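Local structure of aspartate aminotransferase (3NRA) at residues V42-G47 and V380-S385; A362-T367 and A395-T400; Q313-E318 and Q386-A391; S186-P191 and P334-Y339. The protein probably catalyses the pyridoxal-phosphate-dependent transfer of the amino group from L-aspartate to 2-oxoglutarate, giving oxaloacetate and L-glutamate. All coordinates share one frame; numbering follows the deposited sequence. Where two conformers were deposited one is given.

Contact 1: residues V42-G47 and V380-S385; sequences VDFSHG and VRLNFS
Phe44 and Leu382 meet at one end of the small mixed sheet of a fold-type I aminotransferase, where the chain leaving strand 42-43, still paired with Val365 of strand 364-368, reaches strand 380-383. The apolar part is a sandwich around one ring. Leu382 CD2 makes a CH-pi contact 3.8 Å from the centroid of the Phe44 ring, while Val42 CG1 lies over the opposite face; Ala391 and Ala394 of helix 388-404 add to the cover. At the rim, Phe44 CD1 is 3.3 Å from Asn383 O, which lies in the ring plane. An alanine in place of Phe44 would probably open a gap between Leu382 CD2 and Val42 CG1, leaving both methyls without the flat surface they share.

The polar part is carried largely by the backbone. Asn383 N gives Phe44 O a hydrogen bond of 2.7 Å on a lone pair, in the carbonyl plane. Water 1 also donates to Phe44 O and accepts from Arg381 NE. Arg381 NH2 adds only a weak bond to Ser45 O; its NH1 turns to Asn190.

Two Asx turns shape the loops: Asp43 OD1 accepts from both Ser45 N and Ser45 OG, and Asn383 OD1 takes Ser385 N at 2.9 Å. A short side chain ending in an acceptor oxygen suits both places. Beyond them, the His46 ring stacks on Tyr74 of the second subunit. With Asn383 CG anti to the backbone N (chi1 -179°), the amide lies against Gly47, its CG 3.5 Å from Gly47 N, and Asn383 ND2 donates to water 2 at 3.1 Å.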
loop_
_atom_site.group_PDB
_atom_site.type_symbol
_atom_site.label_atom_id
_atom_site.label_comp_id
_atom_site.label_asym_id
_atom_site.label_seq_id
_atom_site.Cartn_x
_atom_site.Cartn_y
_atom_site.Cartn_z
ATOM N N VAL B 42 27.164 -0.115 -11.814
ATOM C CA VAL B 42 26.031 0.790 -11.846
ATOM C C VAL B 42 24.799 -0.036 -12.004
ATOM O O VAL B 42 24.716 -0.886 -12.891
ATOM C CB VAL B 42 26.138 1.810 -12.995
ATOM C CG1 VAL B 42 24.913 2.711 -13.025
ATOM C CG2 VAL B 42 27.433 2.676 -12.839
ATOM N N ASP B 43 23.847 0.173 -11.109
ATOM C CA ASP B 43 22.527 -0.446 -11.203
ATOM C C ASP B 43 21.563 0.554 -11.855
ATOM O O ASP B 43 21.047 1.451 -11.190
ATOM C CB ASP B 43 22.047 -0.822 -9.796
ATOM C CG ASP B 43 20.689 -1.520 -9.800
ATOM O OD1 ASP B 43 20.006 -1.572 -10.863
ATOM O OD2 ASP B 43 20.296 -1.983 -8.730
ATOM N N PHE B 44 21.327 0.391 -13.160
ATOM C CA PHE B 44 20.427 1.285 -13.915
ATOM C C PHE B 44 18.950 0.866 -13.778
ATOM O O PHE B 44 18.082 1.424 -14.486
ATOM C CB PHE B 44 20.766 1.281 -15.426
ATOM C CG PHE B 44 22.045 1.943 -15.784
ATOM C CD1 PHE B 44 22.162 3.330 -15.746
ATOM C CD2 PHE B 44 23.103 1.205 -16.305
ATOM C CE1 PHE B 44 23.301 3.950 -16.161
ATOM C CE2 PHE B 44 24.279 1.839 -16.685
ATOM C CZ PHE B 44 24.363 3.220 -16.624
ATOM N N SER B 45 18.643 -0.116 -12.913
ATOM C CA SER B 45 17.253 -0.573 -12.770
ATOM C C SER B 45 16.367 0.469 -12.089
ATOM O O SER B 45 15.185 0.525 -12.351
ATOM C CB SER B 45 17.169 -1.934 -12.046
ATOM O OG SER B 45 17.443 -1.816 -10.670
ATOM N N HIS B 46 16.956 1.319 -11.245
ATOM C CA HIS B 46 16.226 2.453 -10.651
ATOM C C HIS B 46 17.163 3.627 -10.325
ATOM O O HIS B 46 18.401 3.508 -10.436
ATOM C CB HIS B 46 15.475 1.999 -9.385
ATOM C CG HIS B 46 16.368 1.472 -8.317
ATOM N ND1 HIS B 46 17.013 2.293 -7.418
ATOM C CD2 HIS B 46 16.748 0.208 -8.015
ATOM C CE1 HIS B 46 17.749 1.554 -6.604
ATOM N NE2 HIS B 46 17.615 0.289 -6.952
ATOM N N GLY B 47 16.574 4.747 -9.909
ATOM C CA GLY B 47 17.346 5.970 -9.596
ATOM C C GLY B 47 18.255 5.863 -8.368
ATOM O O GLY B 47 17.969 5.110 -7.428
ATOM N N VAL B 380 16.696 -2.711 -23.909
ATOM C CA VAL B 380 16.866 -2.696 -22.472
ATOM C C VAL B 380 16.583 -1.284 -21.960
ATOM O O VAL B 380 16.753 -0.317 -22.699
ATOM C CB VAL B 380 18.309 -3.113 -22.041
ATOM C CG1 VAL B 380 18.600 -4.582 -22.462
ATOM C CG2 VAL B 380 19.387 -2.123 -22.627
ATOM N N ARG B 381 16.082 -1.177 -20.723
ATOM C CA ARG B 381 15.827 0.126 -20.124
ATOM C C ARG B 381 16.946 0.477 -19.146
ATOM O O ARG B 381 17.400 -0.377 -18.383
ATOM C CB ARG B 381 14.482 0.167 -19.398
ATOM C CG ARG B 381 13.971 1.569 -19.193
ATOM C CD ARG B 381 12.887 1.653 -18.191
ATOM N NE ARG B 381 13.366 1.255 -16.858
ATOM C CZ ARG B 381 12.583 1.002 -15.813
ATOM N NH1 ARG B 381 11.273 1.159 -15.896
ATOM N NH2 ARG B 381 13.134 0.640 -14.642
ATOM N N LEU B 382 17.364 1.750 -19.189
ATOM C CA LEU B 382 18.282 2.326 -18.236
ATOM C C LEU B 382 17.580 3.435 -17.516
ATOM O O LEU B 382 16.999 4.291 -18.148
ATOM C CB LEU B 382 19.490 2.893 -18.959
ATOM C CG LEU B 382 20.573 1.889 -19.384
ATOM C CD1 LEU B 382 20.089 1.025 -20.506
ATOM C CD2 LEU B 382 21.871 2.625 -19.788
ATOM N N ASN B 383 17.652 3.447 -16.194
ATOM C CA ASN B 383 17.350 4.661 -15.451
ATOM C C ASN B 383 18.661 5.412 -15.238
ATOM O O ASN B 383 19.522 4.954 -14.480
ATOM C CB ASN B 383 16.650 4.343 -14.105
ATOM C CG ASN B 383 16.293 5.608 -13.306
ATOM O OD1 ASN B 383 17.074 6.558 -13.249
ATOM N ND2 ASN B 383 15.112 5.604 -12.670
ATOM N N PHE B 384 18.806 6.564 -15.889
ATOM C CA PHE B 384 20.067 7.300 -15.857
ATOM C C PHE B 384 20.141 8.411 -14.802
ATOM O O PHE B 384 21.072 9.218 -14.820
ATOM C CB PHE B 384 20.456 7.833 -17.276
ATOM C CG PHE B 384 19.494 8.838 -17.857
ATOM C CD1 PHE B 384 19.641 10.200 -17.601
ATOM C CD2 PHE B 384 18.494 8.429 -18.734
ATOM C CE1 PHE B 384 18.765 11.147 -18.181
ATOM C CE2 PHE B 384 17.642 9.339 -19.310
ATOM C CZ PHE B 384 17.778 10.721 -19.026
ATOM N N SER B 385 19.240 8.411 -13.827
ATOM C CA SER B 385 19.426 9.272 -12.644
ATOM C C SER B 385 20.470 8.634 -11.732
ATOM O O SER B 385 20.147 7.985 -10.729
ATOM C CB SER B 385 18.110 9.539 -11.927
ATOM O OG SER B 385 18.292 10.500 -10.909
HETATM O O HOH W 1 15.883 0.522 -15.851
HETATM O O HOH W 2 13.147 3.341 -12.078
#

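Contact 2: residues A362-T367 and A395-T400; sequences AGVVVT and ARRIVT
The guanidinium of Arg397 turns its edge to Ala362, whose carbonyl oxygen lies close to the guanidinium plane; Gly363 O also sits near that plane but at 4.2 Å from Arg397 NH2. The methyl CG2 of Val364 approaches obliquely, 3.9 Å from Arg397 NH2. Two nitrogens grip the one oxygen side-on: Arg397 NE reaches Ala362 O at 2.8 Å, and Arg397 NH2 reaches the same Ala362 O at 3.0 Å, the latter nearly along the C=O axis. The bend at chi3 (-65°) swings NE out of line with the rest of the chain and toward that oxygen. NH2 has a further acceptor in Arg40 O, so the group ties three parts of the chain together.

Apart from the polar grip the contact is apolar, and joins helix 388-404 to the face of the small sheet. Ala362 CB packs on Arg397 CB at 3.9 Å, a closeness that a small residue permits. Ile398 then reaches out with its tip: CD1 lies 4.0 Å from Val364 CG1 and 4.1 Å from Val366 CG1. The Ile398 and Val364 side chains cross at about a right angle. Val364 and Val366, two apart along the strand, both point their branched side chains toward the helix, while Leu358 and Leu382 add further apolar cover.

Gly363, with positive phi, turns the chain out of helix 351-362 into the strand. Since Ala362 lies at the C-terminal end of that helix, its carbonyl would be expected to carry extra negative polarisation, which suits the positively charged arginine that holds it on two N-H groups.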
loop_
_atom_site.group_PDB
_atom_site.type_symbol
_atom_site.label_atom_id
_atom_site.label_comp_id
_atom_site.label_asym_id
_atom_site.label_seq_id
_atom_site.Cartn_x
_atom_site.Cartn_y
_atom_site.Cartn_z
ATOM N N ALA B 362 30.278 -6.687 -16.971
ATOM C CA ALA B 362 30.361 -5.209 -16.872
ATOM C C ALA B 362 29.860 -4.623 -15.538
ATOM O O ALA B 362 29.891 -3.407 -15.357
ATOM C CB ALA B 362 29.591 -4.568 -18.022
ATOM N N GLY B 363 29.381 -5.461 -14.627
ATOM C CA GLY B 363 28.727 -4.976 -13.405
ATOM C C GLY B 363 27.632 -3.947 -13.690
ATOM O O GLY B 363 27.516 -2.958 -12.993
ATOM N N VAL B 364 26.855 -4.175 -14.746
ATOM C CA VAL B 364 25.755 -3.293 -15.106
ATOM C C VAL B 364 24.443 -4.054 -14.982
ATOM O O VAL B 364 24.296 -5.143 -15.538
ATOM C CB VAL B 364 25.956 -2.779 -16.524
ATOM C CG1 VAL B 364 24.724 -2.134 -17.044
ATOM C CG2 VAL B 364 27.123 -1.790 -16.558
ATOM N N VAL B 365 23.502 -3.506 -14.207
ATOM C CA VAL B 365 22.108 -3.994 -14.207
ATOM C C VAL B 365 21.294 -3.112 -15.122
ATOM O O VAL B 365 21.232 -1.903 -14.902
ATOM C CB VAL B 365 21.452 -3.939 -12.789
ATOM C CG1 VAL B 365 20.065 -4.538 -12.829
ATOM C CG2 VAL B 365 22.348 -4.655 -11.712
ATOM N N VAL B 366 20.642 -3.716 -16.131
ATOM C CA VAL B 366 19.648 -2.999 -16.963
ATOM C C VAL B 366 18.380 -3.806 -16.986
ATOM O O VAL B 366 18.394 -4.991 -16.635
ATOM C CB VAL B 366 20.164 -2.790 -18.414
ATOM C CG1 VAL B 366 21.490 -2.051 -18.412
ATOM C CG2 VAL B 366 20.283 -4.135 -19.171
ATOM N N THR B 367 17.269 -3.187 -17.377
ATOM C CA THR B 367 15.982 -3.848 -17.294
ATOM C C THR B 367 15.630 -4.455 -18.633
ATOM O O THR B 367 15.699 -3.778 -19.649
ATOM C CB THR B 367 14.881 -2.887 -16.867
ATOM O OG1 THR B 367 15.288 -2.218 -15.682
ATOM C CG2 THR B 367 13.550 -3.654 -16.605
ATOM N N ALA B 395 28.061 2.874 -19.427
ATOM C CA ALA B 395 27.546 2.869 -20.788
ATOM C C ALA B 395 28.609 2.441 -21.796
ATOM O O ALA B 395 28.298 1.710 -22.742
ATOM C CB ALA B 395 26.992 4.248 -21.157
ATOM N N ARG B 396 29.852 2.892 -21.603
ATOM C CA ARG B 396 30.937 2.490 -22.492
ATOM C C ARG B 396 31.262 1.005 -22.372
ATOM O O ARG B 396 31.587 0.358 -23.370
ATOM C CB ARG B 396 32.173 3.340 -22.247
ATOM C CG ARG B 396 31.960 4.775 -22.706
ATOM C CD ARG B 396 33.210 5.558 -22.816
ATOM N NE ARG B 396 34.218 4.918 -23.662
ATOM C CZ ARG B 396 35.414 5.440 -23.902
ATOM N NH1 ARG B 396 35.734 6.649 -23.409
ATOM N NH2 ARG B 396 36.281 4.777 -24.654
ATOM N N ARG B 397 31.110 0.443 -21.150
ATOM C CA ARG B 397 31.246 -1.006 -20.964
ATOM C C ARG B 397 30.110 -1.766 -21.694
ATOM O O ARG B 397 30.343 -2.852 -22.260
ATOM C CB ARG B 397 31.280 -1.389 -19.457
ATOM C CG ARG B 397 32.441 -0.771 -18.665
ATOM C CD ARG B 397 32.748 -1.540 -17.372
ATOM N NE ARG B 397 31.657 -1.483 -16.406
ATOM C CZ ARG B 397 31.383 -0.435 -15.617
ATOM N NH1 ARG B 397 32.125 0.699 -15.660
ATOM N NH2 ARG B 397 30.355 -0.505 -14.768
ATOM N N ILE B 398 28.896 -1.212 -21.691
ATOM C CA ILE B 398 27.771 -1.866 -22.386
ATOM C C ILE B 398 28.085 -2.010 -23.863
ATOM O O ILE B 398 27.939 -3.105 -24.437
ATOM C CB ILE B 398 26.436 -1.088 -22.266
ATOM C CG1 ILE B 398 25.953 -1.045 -20.811
ATOM C CG2 ILE B 398 25.328 -1.768 -23.166
ATOM C CD1 ILE B 398 24.549 -0.335 -20.602
ATOM N N VAL B 399 28.524 -0.909 -24.488
ATOM C CA VAL B 399 28.740 -0.910 -25.942
ATOM C C VAL B 399 29.942 -1.774 -26.338
ATOM O O VAL B 399 29.852 -2.507 -27.312
ATOM C CB VAL B 399 28.845 0.509 -26.552
ATOM C CG1 VAL B 399 27.561 1.332 -26.250
ATOM C CG2 VAL B 399 30.065 1.208 -26.091
ATOM N N THR B 400 31.022 -1.750 -25.524
ATOM C CA THR B 400 32.157 -2.696 -25.664
ATOM C C THR B 400 31.660 -4.175 -25.709
ATOM O O THR B 400 32.051 -4.946 -26.606
ATOM C CB THR B 400 33.168 -2.544 -24.512
ATOM O OG1 THR B 400 33.684 -1.221 -24.495
ATOM C CG2 THR B 400 34.339 -3.545 -24.654
#

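Contact 3: residues Q313-E318 and Q386-A391; sequences QAIRDE and QDHEAA
Helix 388-404, the last helix of the fold, begins against the side of helix 304-324, and His388 in its first turn meets Ala314, Ile315 and Glu318 there. The start of the helix is made by Asp387 at the N-cap: its OD2 accepts from Ala390 N at 2.8 Å. An aspartate suits this place because its short carboxylate can turn back to a backbone N-H of the first turn.

The one hydrogen bond between the segments runs from His388 NE2 to Glu318 OE1, 2.9 Å long with an angle of 152°. The oxygen lies in the imidazole plane, and the nitrogen approaches it nearly along its C-O bond. Ring and carboxylate planes are 58° apart, and the two side chains run roughly perpendicular. Glu318 was modelled in two conformers and the bond is described for one of them, so its permanence is doubtful.

Apolar atoms add to the contact. Ile315 and His388 lie alongside each other, pointing opposite ways, with Ile315 CG1 3.4 Å from His388 ND1. Ala314 CB meets the ring in its plane, 3.9 Å from His388 CE1. The unbranched arm of Ile315 carries the contact further, its CD1 3.5 Å from Gln386 O, a carbonyl that accepts from His52. The Gln386 side chain itself leads away, to Asn383 O and His46 O.

A carboxylate facing NE2 would tend to favour the protonated imidazole, whereas the N-terminal end of the helix would tend to oppose it, and the geometry does not say which influence prevails at this partly buried border.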
loop_
_atom_site.group_PDB
_atom_site.type_symbol
_atom_site.label_atom_id
_atom_site.label_comp_id
_atom_site.label_asym_id
_atom_site.label_seq_id
_atom_site.Cartn_x
_atom_site.Cartn_y
_atom_site.Cartn_z
ATOM N N GLN B 313 20.023 16.354 -17.922
ATOM C CA GLN B 313 20.089 16.570 -19.365
ATOM C C GLN B 313 21.524 16.380 -19.856
ATOM O O GLN B 313 21.741 15.871 -20.941
ATOM C CB GLN B 313 19.593 17.985 -19.719
ATOM C CG GLN B 313 19.147 18.159 -21.174
ATOM C CD GLN B 313 18.345 19.443 -21.421
ATOM O OE1 GLN B 313 17.464 19.828 -20.627
ATOM N NE2 GLN B 313 18.620 20.087 -22.538
ATOM N N ALA B 314 22.494 16.752 -19.034
ATOM C CA ALA B 314 23.908 16.506 -19.362
ATOM C C ALA B 314 24.204 15.006 -19.404
ATOM O O ALA B 314 24.890 14.527 -20.318
ATOM C CB ALA B 314 24.833 17.226 -18.372
ATOM N N ILE B 315 23.633 14.258 -18.461
ATOM C CA ILE B 315 23.777 12.802 -18.439
ATOM C C ILE B 315 23.059 12.171 -19.639
ATOM O O ILE B 315 23.649 11.360 -20.371
ATOM C CB ILE B 315 23.202 12.181 -17.156
ATOM C CG1 ILE B 315 23.998 12.637 -15.924
ATOM C CG2 ILE B 315 23.233 10.662 -17.253
ATOM C CD1 ILE B 315 23.342 12.264 -14.635
ATOM N N ARG B 316 21.794 12.556 -19.834
ATOM C CA ARG B 316 21.035 12.151 -21.018
ATOM C C ARG B 316 21.862 12.276 -22.296
ATOM O O ARG B 316 21.980 11.306 -23.064
ATOM C CB ARG B 316 19.774 12.998 -21.156
ATOM C CG ARG B 316 18.853 12.589 -22.314
ATOM C CD ARG B 316 17.874 13.711 -22.674
ATOM N NE ARG B 316 18.536 14.828 -23.345
ATOM C CZ ARG B 316 17.900 15.871 -23.898
ATOM N NH1 ARG B 316 16.565 15.952 -23.899
ATOM N NH2 ARG B 316 18.606 16.833 -24.487
ATOM N N ASP B 317 22.455 13.445 -22.513
ATOM C CA ASP B 317 23.138 13.738 -23.785
ATOM C C ASP B 317 24.425 12.939 -23.981
ATOM O O ASP B 317 24.733 12.521 -25.101
ATOM C CB ASP B 317 23.461 15.240 -23.897
ATOM C CG ASP B 317 22.214 16.110 -24.079
ATOM O OD1 ASP B 317 21.121 15.565 -24.317
ATOM O OD2 ASP B 317 22.346 17.348 -23.970
ATOM N N GLU B 318 25.215 12.785 -22.925
ATOM C CA GLU B 318 26.450 12.008 -23.040
ATOM C C GLU B 318 26.144 10.521 -23.165
ATOM O O GLU B 318 26.785 9.844 -23.911
ATOM C CB GLU B 318 27.430 12.267 -21.887
ATOM C CG GLU B 318 28.880 11.781 -22.231
ATOM C CD GLU B 318 29.926 12.127 -21.157
ATOM O OE1 GLU B 318 29.540 12.515 -20.029
ATOM O OE2 GLU B 318 31.133 12.004 -21.450
ATOM N N GLN B 386 21.735 8.819 -12.135
ATOM C CA GLN B 386 22.889 8.112 -11.591
ATOM C C GLN B 386 24.008 9.104 -11.379
ATOM O O GLN B 386 23.928 10.267 -11.835
ATOM C CB GLN B 386 23.384 7.052 -12.571
ATOM C CG GLN B 386 22.341 5.975 -12.972
ATOM C CD GLN B 386 21.914 5.106 -11.812
ATOM O OE1 GLN B 386 22.682 4.907 -10.817
ATOM N NE2 GLN B 386 20.672 4.579 -11.896
ATOM N N ASP B 387 25.072 8.648 -10.720
ATOM C CA ASP B 387 26.339 9.365 -10.744
ATOM C C ASP B 387 26.767 9.539 -12.213
ATOM O O ASP B 387 26.785 8.579 -12.952
ATOM C CB ASP B 387 27.412 8.604 -9.968
ATOM C CG ASP B 387 28.783 9.293 -10.029
ATOM O OD1 ASP B 387 29.050 10.174 -9.176
ATOM O OD2 ASP B 387 29.601 8.947 -10.916
ATOM N N HIS B 388 27.069 10.784 -12.609
ATOM C CA HIS B 388 27.348 11.140 -14.011
ATOM C C HIS B 388 28.497 10.331 -14.587
ATOM O O HIS B 388 28.361 9.700 -15.609
ATOM C CB HIS B 388 27.689 12.638 -14.121
ATOM C CG HIS B 388 27.797 13.143 -15.530
ATOM N ND1 HIS B 388 27.046 14.201 -15.996
ATOM C CD2 HIS B 388 28.577 12.754 -16.568
ATOM C CE1 HIS B 388 27.336 14.423 -17.266
ATOM N NE2 HIS B 388 28.269 13.568 -17.635
ATOM N N GLU B 389 29.641 10.399 -13.950
ATOM C CA GLU B 389 30.826 9.746 -14.481
ATOM C C GLU B 389 30.695 8.219 -14.457
ATOM O O GLU B 389 31.055 7.561 -15.423
ATOM C CB GLU B 389 32.066 10.201 -13.723
ATOM C CG GLU B 389 32.394 11.682 -14.002
ATOM C CD GLU B 389 33.724 12.108 -13.433
ATOM O OE1 GLU B 389 34.310 11.332 -12.616
ATOM O OE2 GLU B 389 34.207 13.210 -13.816
ATOM N N ALA B 390 30.179 7.669 -13.350
ATOM C CA ALA B 390 29.954 6.211 -13.244
ATOM C C ALA B 390 28.991 5.729 -14.339
ATOM O O ALA B 390 29.269 4.757 -15.004
ATOM C CB ALA B 390 29.454 5.841 -11.887
ATOM N N ALA B 391 27.943 6.501 -14.601
ATOM C CA ALA B 391 26.955 6.153 -15.620
ATOM C C ALA B 391 27.565 6.113 -17.026
ATOM O O ALA B 391 27.291 5.209 -17.806
ATOM C CB ALA B 391 25.766 7.156 -15.582
#

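Contact 4: residues S186-P191 and P334-Y339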
loop_
_atom_site.group_PDB
_atom_site.type_symbol
_atom_site.label_atom_id
_atom_site.label_comp_id
_atom_site.label_asym_id
_atom_site.label_seq_id
_atom_site.Cartn_x
_atom_site.Cartn_y
_atom_site.Cartn_z
ATOM N N SER B 186 1.374 6.019 -19.633
ATOM C CA SER B 186 2.340 6.909 -19.018
ATOM C C SER B 186 2.824 7.978 -20.013
ATOM O O SER B 186 3.022 7.701 -21.196
ATOM C CB SER B 186 3.546 6.124 -18.430
ATOM O OG SER B 186 4.313 5.541 -19.451
ATOM N N ASN B 187 2.977 9.195 -19.499
ATOM C CA ASN B 187 3.444 10.352 -20.242
ATOM C C ASN B 187 4.257 11.242 -19.291
ATOM O O ASN B 187 3.683 11.846 -18.417
ATOM C CB ASN B 187 2.267 11.157 -20.784
ATOM C CG ASN B 187 2.708 12.278 -21.677
ATOM O OD1 ASN B 187 3.803 12.241 -22.224
ATOM N ND2 ASN B 187 1.872 13.294 -21.818
ATOM N N PRO B 188 5.610 11.293 -19.449
ATOM C CA PRO B 188 6.417 10.611 -20.429
ATOM C C PRO B 188 6.339 9.086 -20.313
ATOM O O PRO B 188 6.156 8.531 -19.196
ATOM C CB PRO B 188 7.824 11.083 -20.105
ATOM C CG PRO B 188 7.809 11.323 -18.665
ATOM C CD PRO B 188 6.465 11.995 -18.475
ATOM N N ASN B 189 6.444 8.422 -21.472
ATOM C CA ASN B 189 6.481 6.979 -21.547
ATOM C C ASN B 189 7.619 6.392 -20.720
ATOM O O ASN B 189 8.765 6.885 -20.771
ATOM C CB ASN B 189 6.606 6.543 -22.998
ATOM C CG ASN B 189 6.621 5.043 -23.153
ATOM O OD1 ASN B 189 7.692 4.436 -23.328
ATOM N ND2 ASN B 189 5.440 4.432 -23.126
ATOM N N ASN B 190 7.264 5.454 -19.861
ATOM C CA ASN B 190 8.205 4.537 -19.248
ATOM C C ASN B 190 7.965 3.244 -20.016
ATOM O O ASN B 190 6.882 2.689 -19.935
ATOM C CB ASN B 190 7.868 4.387 -17.738
ATOM C CG ASN B 190 8.826 3.451 -16.979
ATOM O OD1 ASN B 190 9.523 2.606 -17.572
ATOM N ND2 ASN B 190 8.818 3.569 -15.639
ATOM N N PRO B 191 8.954 2.768 -20.786
ATOM C CA PRO B 191 10.390 2.906 -20.659
ATOM C C PRO B 191 11.121 3.885 -21.607
ATOM O O PRO B 191 12.327 4.085 -21.434
ATOM C CB PRO B 191 10.854 1.501 -21.008
ATOM C CG PRO B 191 9.928 1.121 -22.135
ATOM C CD PRO B 191 8.614 1.678 -21.747
ATOM N N PRO B 334 15.134 11.018 -24.736
ATOM C CA PRO B 334 14.125 11.251 -23.707
ATOM C C PRO B 334 13.777 12.736 -23.583
ATOM O O PRO B 334 14.649 13.582 -23.686
ATOM C CB PRO B 334 14.818 10.757 -22.406
ATOM C CG PRO B 334 15.994 10.018 -22.833
ATOM C CD PRO B 334 16.396 10.531 -24.151
ATOM N N GLN B 335 12.495 13.029 -23.394
ATOM C CA GLN B 335 11.992 14.408 -23.403
ATOM C C GLN B 335 11.499 14.845 -22.014
ATOM O O GLN B 335 11.465 16.034 -21.701
ATOM C CB GLN B 335 10.893 14.532 -24.431
ATOM C CG GLN B 335 11.426 14.393 -25.882
ATOM C CD GLN B 335 10.334 14.109 -26.917
ATOM O OE1 GLN B 335 9.497 13.200 -26.743
ATOM N NE2 GLN B 335 10.382 14.836 -28.034
ATOM N N ALA B 336 11.142 13.884 -21.192
ATOM C CA ALA B 336 11.044 14.104 -19.761
ATOM C C ALA B 336 11.368 12.808 -19.020
ATOM O O ALA B 336 11.290 11.727 -19.590
ATOM C CB ALA B 336 9.627 14.624 -19.392
ATOM N N GLY B 337 11.767 12.928 -17.766
ATOM C CA GLY B 337 12.118 11.759 -16.941
ATOM C C GLY B 337 13.507 11.223 -17.231
ATOM O O GLY B 337 14.212 11.769 -18.066
ATOM N N SER B 338 13.906 10.153 -16.537
ATOM C CA SER B 338 15.283 9.647 -16.579
ATOM C C SER B 338 15.396 8.211 -17.137
ATOM O O SER B 338 16.289 7.448 -16.713
ATOM C CB SER B 338 15.897 9.711 -15.178
ATOM O OG SER B 338 15.583 10.936 -14.554
ATOM N N TYR B 339 14.528 7.854 -18.103
ATOM C CA TYR B 339 14.625 6.563 -18.795
ATOM C C TYR B 339 15.169 6.683 -20.236
ATOM O O TYR B 339 14.785 7.577 -20.975
ATOM C CB TYR B 339 13.285 5.882 -18.822
ATOM C CG TYR B 339 12.793 5.518 -17.457
ATOM C CD1 TYR B 339 13.570 4.717 -16.595
ATOM C CD2 TYR B 339 11.553 5.962 -17.003
ATOM C CE1 TYR B 339 13.116 4.377 -15.332
ATOM C CE2 TYR B 339 11.100 5.632 -15.740
ATOM C CZ TYR B 339 11.898 4.838 -14.902
ATOM O OH TYR B 339 11.464 4.524 -13.635
#
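Asn190 lies against the ring of Tyr339 where two loops run almost side by side, their touching parts 8° apart in direction. One is the loop after strand 182-186, in the large-domain sheet of this fold-type I enzyme, with cis peptide bonds before Pro188 and Pro191; the other leads into strand 339-340 of the small sheet.

The Asn190 amide sits over one ring face of Tyr339, its plane 32° from that of the ring. OD1 is displaced toward the rim, and ND2 comes to 3.1 Å from Tyr339 CE2. Anti to the backbone N (chi1 -179°), Asn190 CG is put out toward the ring, 3.4 Å from Tyr339 CE2. Both polar atoms of the amide are satisfied: OD1 accepts from Arg381 NH1, and ND2 bonds O3 of the pyridoxal-lysine residue at position 253. Asparagine, with an acceptor and a donor on one flat group, suits this double task, and tyrosine suits position 339 because its flat ring offers the amide a face. An alanine in place of Tyr339 would probably open a gap beside the Asn190 amide, taking away the ring face that backs it, although its bonds to Arg381 and O3 would remain.

Pro188 CG packs on Ala336 CB at 3.8 Å, a rigid ring against a small methyl, and Pro188 CB lies 3.6 Å from Ala336 O. The next residue, Gly337, has positive phi, which favours glycine. Pro191 O comes to 3.3 Å from Tyr339 CB.

The Asn190 backbone is held as well: Ser186 OG, itself bonded to Asp135, accepts from Asn190 N at 3.0 Å.

Contacts 1 and 2 share the small sheet, their centres 10 Å apart, and are stitched by strand 364-368, as where Arg381 N meets Thr367 O at 2.8 Å. Contact 3, 11 Å from contact 1, starts the helix that contact 2 later lays on that sheet; Gln386 NE2 ties it back to His46 O at 2.9 Å. Contact 4 stands nearest the cofactor. Arg381 NH1 reaches Asn190 OD1 at 2.8 Å, so contact 1 is one residue removed from the pyridoxal-lysine that Asn190 bonds. Contact 2 does not touch contact 4, their nearest atoms being about 7 Å apart, whereas Arg316 NH1 to Pro334 O (3.1 Å) links contacts 3 and 4.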